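Local coordinates for protein CurM Sulfotransferase (Moorea producta, PDB 4GBM) that probably transfers a sulfonate group from PAPS to an intermediate of curacin biosynthesis, as the sulfotransferase domain of a polyketide synthase, and binds the product nucleotide PAP, at residues A[171-176]-A[190-195]. The protein carries 2 engineered substitutions. Sequence-based numbering, arbitrary orientation.
Sequences ESFVRM and YRVAEQ. With A3P (adenosine-3'-5'-diphosphate), chain G.
F173 has CG anti to its backbone N (chi1 -171°), which sets the ring against A193, whereas Y190 keeps CG anti to its carbonyl carbon (chi1 -70°) and thereby lays its ring beside V174. The F173 ring carries A193 over one face: CA of A193 stands 4.2 Å from the ring centroid in a CH-pi contact, and CB of A193 comes to 3.4 Å from CD1 of F173. V174 reaches Y190 with both methyls. Its CG1 sits over the tyrosine ring face, offset toward the rim and 3.8 Å from CZ of Y190, while CG2 lies against CD1 of Y190 and CB of A193. No hydrogen bond links the segments, so the join is apolar.

Another face of helix 171-175 binds the 3'-phosphate of A3P, as expected of a PAPS-dependent sulfotransferase. S172 OG donates to O1P of A3P at 2.6 Å, and R175 NH2 hydrogen-bonds that oxygen at 2.9 Å. R175 NH1 hydrogen-bonds O1P and also O3P at 3.2 Å, while NE and NH1 grip E171 OE2 and OE1 side-on, each at 2.9 Å, near the guanidinium plane, which should fix that group's rotation. An alanine in place of R175 would probably leave the phosphate short of positive charge and E171 without its salt-bridge mate.

Within this P-loop-type fold, helix 166-175 follows strand 158-163, flanked by strands 35-39 and 216-220 in the parallel sheet. Helix 189-208, leading to edge strand 216-220, packs against V174 and F173 of helix 166-175. Their short segments run at 127° with axes 8.9 Å apart, and A193 and Y190 also touch I170.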
loop_
_atom_site.group_PDB
_atom_site.type_symbol
_atom_site.label_atom_id
_atom_site.label_comp_id
_atom_site.label_asym_id
_atom_site.label_seq_id
_atom_site.Cartn_x
_atom_site.Cartn_y
_atom_site.Cartn_z
ATOM N N GLU A 171 -15.964 5.544 -6.976
ATOM C CA GLU A 171 -16.954 6.038 -6.018
ATOM C C GLU A 171 -16.275 6.446 -4.715
ATOM O O GLU A 171 -16.587 7.497 -4.145
ATOM C CB GLU A 171 -18.018 4.966 -5.759
ATOM C CG GLU A 171 -19.188 5.410 -4.878
ATOM C CD GLU A 171 -18.912 5.302 -3.379
ATOM O OE1 GLU A 171 -18.045 4.509 -2.976
ATOM O OE2 GLU A 171 -19.576 6.021 -2.600
ATOM N N SER A 172 -15.328 5.625 -4.260
ATOM C CA SER A 172 -14.636 5.889 -3.008
ATOM C C SER A 172 -13.747 7.133 -3.112
ATOM O O SER A 172 -13.792 8.012 -2.255
ATOM C CB SER A 172 -13.800 4.666 -2.606
ATOM O OG SER A 172 -13.037 4.941 -1.446
ATOM N N PHE A 173 -12.945 7.206 -4.171
ATOM C CA PHE A 173 -12.037 8.332 -4.388
ATOM C C PHE A 173 -12.788 9.676 -4.396
ATOM O O PHE A 173 -12.366 10.645 -3.750
ATOM C CB PHE A 173 -11.281 8.098 -5.700
ATOM C CG PHE A 173 -10.150 9.060 -5.951
ATOM C CD1 PHE A 173 -10.401 10.326 -6.474
ATOM C CD2 PHE A 173 -8.833 8.684 -5.701
ATOM C CE1 PHE A 173 -9.363 11.210 -6.733
ATOM C CE2 PHE A 173 -7.771 9.570 -5.964
ATOM C CZ PHE A 173 -8.050 10.835 -6.483
ATOM N N VAL A 174 -13.910 9.716 -5.107
ATOM C CA VAL A 174 -14.746 10.913 -5.200
ATOM C C VAL A 174 -15.389 11.246 -3.848
ATOM O O VAL A 174 -15.366 12.404 -3.415
ATOM C CB VAL A 174 -15.800 10.764 -6.330
ATOM C CG1 VAL A 174 -16.818 11.903 -6.311
ATOM C CG2 VAL A 174 -15.104 10.733 -7.698
ATOM N N ARG A 175 -15.933 10.229 -3.180
ATOM C CA ARG A 175 -16.551 10.399 -1.857
ATOM C C ARG A 175 -15.565 10.982 -0.840
ATOM O O ARG A 175 -15.941 11.825 -0.002
ATOM C CB ARG A 175 -17.116 9.061 -1.360
ATOM C CG ARG A 175 -17.630 9.076 0.094
ATOM C CD ARG A 175 -18.534 7.878 0.441
ATOM N NE ARG A 175 -18.091 6.623 -0.173
ATOM C CZ ARG A 175 -17.043 5.907 0.234
ATOM N NH1 ARG A 175 -16.715 4.795 -0.415
ATOM N NH2 ARG A 175 -16.312 6.309 1.276
ATOM N N MET A 176 -14.312 10.537 -0.924
ATOM C CA MET A 176 -13.260 10.961 0.003
ATOM C C MET A 176 -12.615 12.287 -0.396
ATOM O O MET A 176 -11.743 12.800 0.311
ATOM C CB MET A 176 -12.204 9.857 0.159
ATOM C CG MET A 176 -12.749 8.569 0.789
ATOM S SD MET A 176 -13.493 8.824 2.406
ATOM C CE MET A 176 -12.056 9.277 3.376
ATOM N N TYR A 190 -14.928 12.675 -11.091
ATOM C CA TYR A 190 -15.105 11.304 -11.538
ATOM C C TYR A 190 -14.060 10.915 -12.574
ATOM O O TYR A 190 -13.543 9.797 -12.536
ATOM C CB TYR A 190 -16.523 11.085 -12.068
ATOM C CG TYR A 190 -17.555 11.109 -10.964
ATOM C CD1 TYR A 190 -17.859 9.953 -10.244
ATOM C CD2 TYR A 190 -18.215 12.292 -10.634
ATOM C CE1 TYR A 190 -18.810 9.978 -9.216
ATOM C CE2 TYR A 190 -19.157 12.327 -9.615
ATOM C CZ TYR A 190 -19.450 11.170 -8.916
ATOM O OH TYR A 190 -20.391 11.216 -7.911
ATOM N N ARG A 191 -13.742 11.836 -13.485
ATOM C CA ARG A 191 -12.707 11.571 -14.485
ATOM C C ARG A 191 -11.312 11.556 -13.864
ATOM O O ARG A 191 -10.457 10.768 -14.279
ATOM C CB ARG A 191 -12.795 12.558 -15.648
ATOM C CG ARG A 191 -14.050 12.379 -16.509
ATOM C CD ARG A 191 -14.101 10.994 -17.182
ATOM N NE ARG A 191 -15.024 10.998 -18.320
ATOM C CZ ARG A 191 -15.653 9.928 -18.804
ATOM N NH1 ARG A 191 -15.482 8.727 -18.256
ATOM N NH2 ARG A 191 -16.471 10.074 -19.846
ATOM N N VAL A 192 -11.084 12.422 -12.877
ATOM C CA VAL A 192 -9.809 12.429 -12.144
ATOM C C VAL A 192 -9.611 11.090 -11.435
ATOM O O VAL A 192 -8.533 10.487 -11.531
ATOM C CB VAL A 192 -9.708 13.614 -11.135
ATOM C CG1 VAL A 192 -8.466 13.485 -10.269
ATOM C CG2 VAL A 192 -9.678 14.945 -11.882
ATOM N N ALA A 193 -10.657 10.623 -10.746
ATOM C CA ALA A 193 -10.625 9.333 -10.055
ATOM C C ALA A 193 -10.365 8.187 -11.025
ATOM O O ALA A 193 -9.566 7.291 -10.745
ATOM C CB ALA A 193 -11.929 9.091 -9.281
ATOM N N GLU A 194 -11.032 8.237 -12.175
ATOM C CA GLU A 194 -10.876 7.221 -13.208
ATOM C C GLU A 194 -9.438 7.192 -13.722
ATOM O O GLU A 194 -8.854 6.116 -13.882
ATOM C CB GLU A 194 -11.845 7.491 -14.358
ATOM C CG GLU A 194 -11.778 6.462 -15.472
ATOM C CD GLU A 194 -12.758 6.745 -16.591
ATOM O OE1 GLU A 194 -12.570 6.178 -17.677
ATOM O OE2 GLU A 194 -13.712 7.526 -16.383
ATOM N N GLN A 195 -8.872 8.373 -13.958
ATOM C CA GLN A 195 -7.491 8.472 -14.433
ATOM C C GLN A 195 -6.515 7.901 -13.400
ATOM O O GLN A 195 -5.544 7.238 -13.764
ATOM C CB GLN A 195 -7.141 9.921 -14.781
ATOM C CG GLN A 195 -5.710 10.129 -15.254
ATOM C CD GLN A 195 -5.435 11.564 -15.655
ATOM O OE1 GLN A 195 -5.959 12.054 -16.658
ATOM N NE2 GLN A 195 -4.601 12.245 -14.876
HETATM P P1 A3P G . -14.022 3.269 1.577
HETATM O O1P A3P G . -13.912 4.655 0.995
HETATM O O2P A3P G . -14.017 3.249 3.085
HETATM O O3P A3P G . -15.102 2.445 0.936
HETATM P P2 A3P G . -7.009 1.755 0.826
HETATM O O4P A3P G . -6.277 1.128 -0.318
HETATM O O5P A3P G . -7.146 3.250 0.768
HETATM O O6P A3P G . -6.550 1.246 2.166
HETATM O "O5'" A3P G . -8.534 1.241 0.659
HETATM C "C5'" A3P G . -9.563 1.834 1.459
HETATM C "C4'" A3P G . -10.797 0.987 1.264
HETATM O "O4'" A3P G . -10.599 -0.272 1.920
HETATM C "C3'" A3P G . -12.018 1.570 1.948
HETATM O "O3'" A3P G . -12.623 2.576 1.121
HETATM C "C2'" A3P G . -12.871 0.321 2.140
HETATM O "O2'" A3P G . -13.694 0.082 0.995
HETATM C "C1'" A3P G . -11.866 -0.818 2.263
HETATM N N9 A3P G . -11.816 -1.313 3.663
HETATM C C8 A3P G . -11.282 -0.699 4.740
HETATM N N7 A3P G . -11.451 -1.442 5.866
HETATM C C5 A3P G . -12.113 -2.558 5.495
HETATM C C6 A3P G . -12.619 -3.779 6.168
HETATM N N6 A3P G . -12.429 -3.949 7.500
HETATM N N1 A3P G . -13.259 -4.700 5.400
HETATM C C2 A3P G . -13.437 -4.543 4.068
HETATM N N3 A3P G . -12.995 -3.460 3.396
HETATM C C4 A3P G . -12.341 -2.473 4.051
#